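Local coordinates for protocadherin gamma-B3 (Homo sapiens, PDB 5K8R), which probably mediates calcium-dependent cell adhesion through extracellular cadherin repeats, the first four of which form this chain, and may help establish specific neuronal connections in the brain, at residues G14-N19 and N51-V56; R4-E9 and L92-N97; D312-I317 and P400-S405. All coordinates share one frame; numbering follows the deposited sequence.

Contact 1: residues G14-N19 and N51-V56; sequences GSLVGN and NGNLLV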
loop_
_atom_site.group_PDB
_atom_site.type_symbol
_atom_site.label_atom_id
_atom_site.label_comp_id
_atom_site.label_asym_id
_atom_site.label_seq_id
_atom_site.Cartn_x
_atom_site.Cartn_y
_atom_site.Cartn_z
ATOM N N GLY A 14 22.766 50.463 37.053
ATOM C CA GLY A 14 23.835 51.221 37.661
ATOM C C GLY A 14 25.230 50.761 37.303
ATOM O O GLY A 14 26.201 51.319 37.829
ATOM N N SER A 15 25.363 49.762 36.434
ATOM C CA SER A 15 26.680 49.301 36.017
ATOM C C SER A 15 27.363 50.360 35.161
ATOM O O SER A 15 26.738 50.988 34.303
ATOM C CB SER A 15 26.563 47.989 35.241
ATOM O OG SER A 15 26.002 46.968 36.048
ATOM N N LEU A 16 28.658 50.550 35.399
ATOM C CA LEU A 16 29.407 51.592 34.709
ATOM C C LEU A 16 29.612 51.219 33.246
ATOM O O LEU A 16 30.297 50.238 32.938
ATOM C CB LEU A 16 30.752 51.817 35.394
ATOM C CG LEU A 16 31.693 52.813 34.712
ATOM C CD1 LEU A 16 31.053 54.188 34.636
ATOM C CD2 LEU A 16 33.027 52.882 35.435
ATOM N N VAL A 17 29.013 51.997 32.345
ATOM C CA VAL A 17 29.304 51.839 30.925
ATOM C C VAL A 17 30.587 52.572 30.563
ATOM O O VAL A 17 31.459 52.027 29.876
ATOM C CB VAL A 17 28.122 52.324 30.067
ATOM C CG1 VAL A 17 28.441 52.165 28.587
ATOM C CG2 VAL A 17 26.858 51.571 30.431
ATOM N N GLY A 18 30.727 53.812 31.019
ATOM C CA GLY A 18 31.954 54.527 30.722
ATOM C C GLY A 18 32.006 55.865 31.423
ATOM O O GLY A 18 31.090 56.248 32.157
ATOM N N ASN A 19 33.109 56.572 31.189
ATOM C CA ASN A 19 33.317 57.923 31.700
ATOM C C ASN A 19 33.160 58.882 30.523
ATOM O O ASN A 19 34.139 59.342 29.934
ATOM C CB ASN A 19 34.694 58.056 32.366
ATOM C CG ASN A 19 34.960 56.966 33.391
ATOM O OD1 ASN A 19 34.424 56.992 34.500
ATOM N ND2 ASN A 19 35.802 56.006 33.026
ATOM N N ASN A 51 29.450 63.453 37.840
ATOM C CA ASN A 51 30.784 63.080 37.393
ATOM C C ASN A 51 30.877 62.807 35.898
ATOM O O ASN A 51 31.991 62.741 35.370
ATOM C CB ASN A 51 31.269 61.840 38.159
ATOM C CG ASN A 51 30.240 60.726 38.174
ATOM O OD1 ASN A 51 29.507 60.529 37.205
ATOM N ND2 ASN A 51 30.174 59.998 39.281
ATOM N N GLY A 52 29.748 62.642 35.212
ATOM C CA GLY A 52 29.762 62.409 33.782
ATOM C C GLY A 52 29.878 60.962 33.364
ATOM O O GLY A 52 30.410 60.683 32.283
ATOM N N ASN A 53 29.391 60.029 34.176
ATOM C CA ASN A 53 29.520 58.608 33.881
ATOM C C ASN A 53 28.274 58.095 33.172
ATOM O O ASN A 53 27.152 58.294 33.648
ATOM C CB ASN A 53 29.760 57.807 35.162
ATOM C CG ASN A 53 31.067 58.164 35.837
ATOM O OD1 ASN A 53 31.969 58.723 35.213
ATOM N ND2 ASN A 53 31.179 57.836 37.119
ATOM N N LEU A 54 28.479 57.440 32.032
ATOM C CA LEU A 54 27.409 56.726 31.347
ATOM C C LEU A 54 27.166 55.404 32.064
ATOM O O LEU A 54 28.091 54.590 32.206
ATOM C CB LEU A 54 27.773 56.493 29.884
ATOM C CG LEU A 54 26.663 55.943 28.990
ATOM C CD1 LEU A 54 25.525 56.945 28.885
ATOM C CD2 LEU A 54 27.205 55.593 27.613
ATOM N N LEU A 55 25.927 55.195 32.511
ATOM C CA LEU A 55 25.549 54.047 33.323
ATOM C C LEU A 55 24.335 53.350 32.721
ATOM O O LEU A 55 23.551 53.945 31.976
ATOM C CB LEU A 55 25.226 54.459 34.768
ATOM C CG LEU A 55 26.242 55.306 35.533
ATOM C CD1 LEU A 55 25.696 55.671 36.904
ATOM C CD2 LEU A 55 27.564 54.575 35.664
ATOM N N VAL A 56 24.187 52.072 33.078
ATOM C CA VAL A 56 23.039 51.284 32.643
ATOM C C VAL A 56 21.805 51.712 33.425
ATOM O O VAL A 56 21.817 51.754 34.662
ATOM C CB VAL A 56 23.314 49.783 32.823
ATOM C CG1 VAL A 56 22.061 48.976 32.533
ATOM C CG2 VAL A 56 24.454 49.334 31.922
#

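Contact 2: residues R4-E9 and L92-N97; sequences RYAIPE and LIQDIN. With CA (calcium ion), chain D; CA (calcium ion), chain C; CA (calcium ion), chain B.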
loop_
_atom_site.group_PDB
_atom_site.type_symbol
_atom_site.label_atom_id
_atom_site.label_comp_id
_atom_site.label_asym_id
_atom_site.label_seq_id
_atom_site.Cartn_x
_atom_site.Cartn_y
_atom_site.Cartn_z
ATOM N N ARG A 4 32.670 54.843 21.016
ATOM C CA ARG A 4 31.923 53.589 21.054
ATOM C C ARG A 4 32.399 52.614 22.133
ATOM O O ARG A 4 33.489 52.048 22.040
ATOM C CB ARG A 4 31.960 52.906 19.685
ATOM C CG ARG A 4 31.373 51.504 19.673
ATOM C CD ARG A 4 32.226 50.556 18.846
ATOM N NE ARG A 4 33.138 49.775 19.677
ATOM C CZ ARG A 4 33.883 48.770 19.228
ATOM N NH1 ARG A 4 33.825 48.419 17.950
ATOM N NH2 ARG A 4 34.686 48.116 20.056
ATOM N N TYR A 5 31.566 52.422 23.152
ATOM C CA TYR A 5 31.854 51.508 24.243
ATOM C C TYR A 5 31.400 50.102 23.853
ATOM O O TYR A 5 30.819 49.883 22.789
ATOM C CB TYR A 5 31.179 51.976 25.534
ATOM C CG TYR A 5 31.611 53.352 25.987
ATOM C CD1 TYR A 5 32.807 53.536 26.670
ATOM C CD2 TYR A 5 30.824 54.468 25.735
ATOM C CE1 TYR A 5 33.207 54.792 27.088
ATOM C CE2 TYR A 5 31.216 55.729 26.150
ATOM C CZ TYR A 5 32.409 55.884 26.826
ATOM O OH TYR A 5 32.802 57.137 27.240
ATOM N N ALA A 6 31.673 49.137 24.728
ATOM C CA ALA A 6 31.287 47.751 24.481
ATOM C C ALA A 6 31.049 47.070 25.818
ATOM O O ALA A 6 31.984 46.917 26.611
ATOM C CB ALA A 6 32.360 47.010 23.680
ATOM N N ILE A 7 29.808 46.667 26.070
ATOM C CA ILE A 7 29.449 46.067 27.354
ATOM C C ILE A 7 28.655 44.789 27.115
ATOM O O ILE A 7 27.934 44.687 26.112
ATOM C CB ILE A 7 28.650 47.049 28.227
ATOM C CG1 ILE A 7 27.414 47.551 27.476
ATOM C CG2 ILE A 7 29.522 48.217 28.661
ATOM C CD1 ILE A 7 26.506 48.438 28.303
ATOM N N PRO A 8 28.758 43.792 27.990
ATOM C CA PRO A 8 27.893 42.617 27.865
ATOM C C PRO A 8 26.452 42.965 28.201
ATOM O O PRO A 8 26.160 43.944 28.890
ATOM C CB PRO A 8 28.480 41.631 28.880
ATOM C CG PRO A 8 29.146 42.504 29.891
ATOM C CD PRO A 8 29.696 43.669 29.118
ATOM N N GLU A 9 25.541 42.143 27.689
ATOM C CA GLU A 9 24.124 42.339 27.942
ATOM C C GLU A 9 23.764 41.892 29.358
ATOM O O GLU A 9 24.554 41.257 30.063
ATOM C CB GLU A 9 23.285 41.574 26.920
ATOM C CG GLU A 9 23.620 40.092 26.845
ATOM C CD GLU A 9 22.593 39.291 26.069
ATOM O OE1 GLU A 9 21.409 39.690 26.048
ATOM O OE2 GLU A 9 22.971 38.257 25.479
ATOM N N LEU A 92 28.230 48.982 21.918
ATOM C CA LEU A 92 28.113 47.627 21.397
ATOM C C LEU A 92 27.647 46.718 22.533
ATOM O O LEU A 92 28.210 46.739 23.627
ATOM C CB LEU A 92 29.454 47.143 20.845
ATOM C CG LEU A 92 29.493 45.704 20.328
ATOM C CD1 LEU A 92 28.553 45.533 19.143
ATOM C CD2 LEU A 92 30.913 45.306 19.953
ATOM N N ILE A 93 26.613 45.927 22.269
ATOM C CA ILE A 93 26.046 45.024 23.263
ATOM C C ILE A 93 26.519 43.613 22.939
ATOM O O ILE A 93 26.058 42.998 21.971
ATOM C CB ILE A 93 24.514 45.108 23.294
ATOM C CG1 ILE A 93 24.067 46.532 23.631
ATOM C CG2 ILE A 93 23.945 44.112 24.290
ATOM C CD1 ILE A 93 24.631 47.059 24.933
ATOM N N GLN A 94 27.439 43.100 23.750
ATOM C CA GLN A 94 27.965 41.759 23.546
ATOM C C GLN A 94 26.946 40.709 23.975
ATOM O O GLN A 94 26.121 40.935 24.865
ATOM C CB GLN A 94 29.267 41.577 24.325
ATOM C CG GLN A 94 30.349 42.581 23.959
ATOM C CD GLN A 94 31.461 42.643 24.988
ATOM O OE1 GLN A 94 31.299 42.187 26.120
ATOM N NE2 GLN A 94 32.597 43.210 24.598
ATOM N N ASP A 95 27.013 39.547 23.332
ATOM C CA ASP A 95 26.081 38.461 23.595
ATOM C C ASP A 95 26.639 37.519 24.652
ATOM O O ASP A 95 27.823 37.170 24.632
ATOM C CB ASP A 95 25.789 37.683 22.310
ATOM C CG ASP A 95 24.805 36.546 22.525
ATOM O OD1 ASP A 95 23.769 36.765 23.189
ATOM O OD2 ASP A 95 25.069 35.429 22.032
ATOM N N ILE A 96 25.775 37.111 25.581
ATOM C CA ILE A 96 26.103 36.088 26.563
ATOM C C ILE A 96 25.196 34.889 26.322
ATOM O O ILE A 96 24.110 35.003 25.747
ATOM C CB ILE A 96 25.967 36.596 28.014
ATOM C CG1 ILE A 96 24.509 36.936 28.332
ATOM C CG2 ILE A 96 26.862 37.805 28.240
ATOM C CD1 ILE A 96 24.296 37.447 29.745
ATOM N N ASN A 97 25.656 33.720 26.768
ATOM C CA ASN A 97 24.911 32.476 26.578
ATOM C C ASN A 97 23.934 32.302 27.738
ATOM O O ASN A 97 24.128 31.494 28.649
ATOM C CB ASN A 97 25.861 31.292 26.461
ATOM C CG ASN A 97 25.153 30.018 26.048
ATOM O OD1 ASN A 97 24.184 30.053 25.288
ATOM N ND2 ASN A 97 25.623 28.888 26.555
HETATM CA CA CA D . 22.143 36.011 24.805
HETATM CA CA CA C . 19.494 38.022 27.001
HETATM CA CA CA B . 22.449 29.462 23.693
#

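Contact 3: residues D312-I317 and P400-S405; sequences DNAPEI and PPLSSS. With CA (calcium ion), chain G; CA (calcium ion), chain F; CA (calcium ion), chain E.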
loop_
_atom_site.group_PDB
_atom_site.type_symbol
_atom_site.label_atom_id
_atom_site.label_comp_id
_atom_site.label_asym_id
_atom_site.label_seq_id
_atom_site.Cartn_x
_atom_site.Cartn_y
_atom_site.Cartn_z
ATOM N N ASP A 312 -26.252 -47.616 -0.721
ATOM C CA ASP A 312 -27.395 -46.870 -1.234
ATOM C C ASP A 312 -27.829 -47.346 -2.617
ATOM O O ASP A 312 -28.489 -46.600 -3.347
ATOM C CB ASP A 312 -27.082 -45.372 -1.263
ATOM C CG ASP A 312 -25.985 -45.020 -2.250
ATOM O OD1 ASP A 312 -25.109 -45.874 -2.506
ATOM O OD2 ASP A 312 -25.998 -43.884 -2.766
ATOM N N ASN A 313 -27.474 -48.574 -2.992
ATOM C CA ASN A 313 -27.881 -49.160 -4.265
ATOM C C ASN A 313 -28.377 -50.574 -4.012
ATOM O O ASN A 313 -27.630 -51.413 -3.500
ATOM C CB ASN A 313 -26.728 -49.163 -5.273
ATOM C CG ASN A 313 -26.457 -47.790 -5.855
ATOM O OD1 ASN A 313 -27.003 -47.429 -6.898
ATOM N ND2 ASN A 313 -25.612 -47.016 -5.183
ATOM N N ALA A 314 -29.632 -50.835 -4.371
ATOM C CA ALA A 314 -30.225 -52.146 -4.171
ATOM C C ALA A 314 -29.752 -53.123 -5.246
ATOM O O ALA A 314 -29.461 -52.721 -6.376
ATOM C CB ALA A 314 -31.747 -52.051 -4.196
ATOM N N PRO A 315 -29.656 -54.411 -4.913
ATOM C CA PRO A 315 -29.257 -55.402 -5.920
ATOM C C PRO A 315 -30.270 -55.476 -7.052
ATOM O O PRO A 315 -31.465 -55.235 -6.865
ATOM C CB PRO A 315 -29.206 -56.714 -5.129
ATOM C CG PRO A 315 -29.045 -56.296 -3.705
ATOM C CD PRO A 315 -29.800 -55.010 -3.576
ATOM N N GLU A 316 -29.762 -55.794 -8.237
ATOM C CA GLU A 316 -30.584 -55.897 -9.432
ATOM C C GLU A 316 -30.570 -57.315 -9.982
ATOM O O GLU A 316 -29.538 -57.987 -9.989
ATOM C CB GLU A 316 -30.101 -54.915 -10.501
ATOM C CG GLU A 316 -30.949 -54.902 -11.762
ATOM C CD GLU A 316 -30.469 -53.883 -12.777
ATOM O OE1 GLU A 316 -30.061 -52.778 -12.365
ATOM O OE2 GLU A 316 -30.501 -54.189 -13.988
ATOM N N ILE A 317 -31.732 -57.758 -10.442
ATOM C CA ILE A 317 -31.902 -59.093 -11.004
ATOM C C ILE A 317 -32.294 -58.955 -12.467
ATOM O O ILE A 317 -33.182 -58.163 -12.808
ATOM C CB ILE A 317 -32.962 -59.898 -10.233
ATOM C CG1 ILE A 317 -32.653 -59.901 -8.736
ATOM C CG2 ILE A 317 -33.042 -61.321 -10.764
ATOM C CD1 ILE A 317 -33.729 -60.555 -7.898
ATOM N N PRO A 400 -27.483 -50.930 6.585
ATOM C CA PRO A 400 -28.440 -52.042 6.540
ATOM C C PRO A 400 -28.523 -52.695 5.161
ATOM O O PRO A 400 -28.248 -52.037 4.158
ATOM C CB PRO A 400 -29.763 -51.370 6.900
ATOM C CG PRO A 400 -29.617 -49.989 6.368
ATOM C CD PRO A 400 -28.165 -49.623 6.559
ATOM N N PRO A 401 -28.892 -53.973 5.115
ATOM C CA PRO A 401 -28.961 -54.667 3.827
ATOM C C PRO A 401 -30.139 -54.191 2.993
ATOM O O PRO A 401 -31.187 -53.801 3.512
ATOM C CB PRO A 401 -29.124 -56.138 4.226
ATOM C CG PRO A 401 -29.776 -56.084 5.564
ATOM C CD PRO A 401 -29.223 -54.861 6.243
ATOM N N LEU A 402 -29.945 -54.221 1.676
ATOM C CA LEU A 402 -30.984 -53.888 0.714
ATOM C C LEU A 402 -31.284 -55.106 -0.148
ATOM O O LEU A 402 -30.435 -55.984 -0.330
ATOM C CB LEU A 402 -30.578 -52.703 -0.174
ATOM C CG LEU A 402 -30.775 -51.292 0.390
ATOM C CD1 LEU A 402 -29.784 -50.987 1.504
ATOM C CD2 LEU A 402 -30.670 -50.256 -0.718
ATOM N N SER A 403 -32.502 -55.151 -0.682
ATOM C CA SER A 403 -32.956 -56.317 -1.423
ATOM C C SER A 403 -33.883 -55.878 -2.548
ATOM O O SER A 403 -34.311 -54.723 -2.619
ATOM C CB SER A 403 -33.663 -57.317 -0.503
ATOM O OG SER A 403 -34.792 -56.727 0.117
ATOM N N SER A 404 -34.186 -56.826 -3.431
ATOM C CA SER A 404 -35.120 -56.609 -4.526
ATOM C C SER A 404 -35.644 -57.961 -4.986
ATOM O O SER A 404 -34.981 -58.990 -4.814
ATOM C CB SER A 404 -34.465 -55.858 -5.692
ATOM O OG SER A 404 -33.395 -56.603 -6.245
ATOM N N SER A 405 -36.839 -57.948 -5.573
ATOM C CA SER A 405 -37.493 -59.158 -6.045
ATOM C C SER A 405 -37.887 -58.993 -7.504
ATOM O O SER A 405 -38.125 -57.880 -7.980
ATOM C CB SER A 405 -38.742 -59.490 -5.213
ATOM O OG SER A 405 -38.415 -59.691 -3.850
HETATM CA CA CA G . -24.106 -43.807 -4.307
HETATM CA CA CA F . -22.546 -46.753 -2.815
HETATM CA CA CA E . -25.786 -52.610 -2.458
HETATM O O HOH W 1 -24.925 -41.434 -4.570
#

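Contact 1: residues G14-N19 and N51-V56
V17 meets both L54 and V56, one methyl group for each. Its CG1 is anti to the backbone N (chi1 180°) and touches CD2 of L54 at 3.8 Å, the two side chains meeting at a slant. Its CG2 meets CG2 of V56 at 3.6 Å, and these two side chains stand at about a right angle. V17 can turn toward strand 53-56 because the backbone bulges here. The strands run antiparallel, with axes at 168°. L16 pairs with L55 and G18 with L54, which makes V17 the extra residue of a beta bulge. Both V17 N and G18 N donate to the single acceptor L54 O, at 2.8 Å and 3.0 Å. G18 N arrives in the carbonyl plane on a lone pair. V17 N is tilted from that plane, and its bond is more bent. CB of V17 lies only 3.1 Å from L54 O, so the fit is close at this oxygen. The return bond from L54 N to G18 O is weak.

L16 and L55 meet on the other face of the sheet. CD1 of L16 touches CD2 of L55 at 3.7 Å, and the same CD2 packs on CA of L16. CD1 of L16 also reaches CB of N53. Before the bulge, G14 N donates to V56 O at 2.9 Å, and V56 N donates to S15 O. The OG of S15 turns elsewhere, to D12 O. At the other end, N51 OD1 accepts from N53 N in an Asx turn, though N51 is poorly ordered.

Strand 53-56 lies between strands 16-19 and 45-47 in one sheet of the first cadherin repeat. L54 packs on F45 and V47 of strand 45-47, while V17 reaches across to Y5 and I7 of strand 3-8.

Contact 2: residues R4-E9 and L92-N97
OE2 of E9 is held by the calcium ion of chain D at 2.5 Å and by the backbone N of I96 at 3.0 Å. The I96 bond is nearly straight (174°) and uses the anti lone pair, away from OE1. CG of E9 sits between the backbone N and the carbonyl carbon (chi1 55°), and the extended chain beyond it carries the carboxylate to the metals. OE1 binds a second calcium ion, that of chain C, at 2.7 Å; R62 is a further polar partner of E9. D95 OD1 and I96 O also bind the chain D ion, and E63, D98 and D131 complete its site. D95 also has N135 as a polar partner. N97 OD1 binds the third ion, that of chain B, at 2.4 Å. This is the calcium-binding linker between cadherin repeats 1 and 2.

Strands 3-8 and 85-94 run parallel into it. I7 N donates to L92 O at 2.9 Å, and I7 O accepts from Q94 N. On the buried face, I7 CG1 lies alongside I93 CD1 at 3.8 Å. On the face of A6 and P8, the extended Q94 runs beside the proline ring, its OE1 3.7 Å from P8 CD.

Contact 3: residues D312-I317 and P400-S405
The backbones of D312-I317 and L402-S405 run in roughly the same direction, 24° apart, with the CA atoms of A314 and L402 at 5.2 Å and no backbone hydrogen bond between them. The contact lies at the calcium-bound end of the fourth cadherin repeat, a beta sandwich. Residues D312-I317 pass from the linker after repeat 3 into strand 316-321, and S403 opens strand 403-413. These strands belong to different sheets: E316 bonds through its backbone to H342, and S404 to A394.

L402 makes the largest share of the contact. Its CG is anti to the carbonyl carbon (chi1 -82°), and its CD2 comes up against the A314 backbone, 3.8 Å from A314 N. CB of A314 flanks the same methyl group. The CD-CG edge of the P315 ring meets the L402 carbonyl, with P315 CD 3.4 Å from L402 O. N311 of the linker also touches L402. Further along, OG of S404 points at P315 O as a modelled hydrogen bond. Its very short length makes the exact geometry doubtful.

On the linker side, the metals hold the chain. OD2 of D312 binds the calcium ion of chain G at 2.4 Å, and OD1 binds that of chain F at 2.7 Å, so one carboxylate joins two ions. The chain G ion also carries a water. N313 uses its backbone O for the calcium ion of chain E, in a site shared with N311, D343, D345, N349 and D396. E316 points away from S403-S405, and its carboxylate lies near the like charge of E41 in the second subunit. I317 points the other way, toward strand 403-413, and its CD1 reaches the backbone oxygen S404 O at 3.7 Å.

In the fold
Contacts 1 and 2 share the first cadherin repeat, with centres about 14 Å apart. They join its two sheets: CG2 of V17 packs on CD1 of I7 at 3.8 Å, and the ring of Y5 lies against G18. Along the chain, contact 1 is nested inside the loop that contact 2 closes. Contact 2 binds calcium directly, whereas the V56 side chain of contact 1 is about 13 Å from a bound calcium ion. Contact 3 lies on the other side of the chain's centre, at the start of repeat 4, its centre about 118 Å from that of contact 2 and about 130 Å from that of contact 1. It supplies ligands to the calcium sites between repeats 3 and 4, as contact 2 does between repeats 1 and 2.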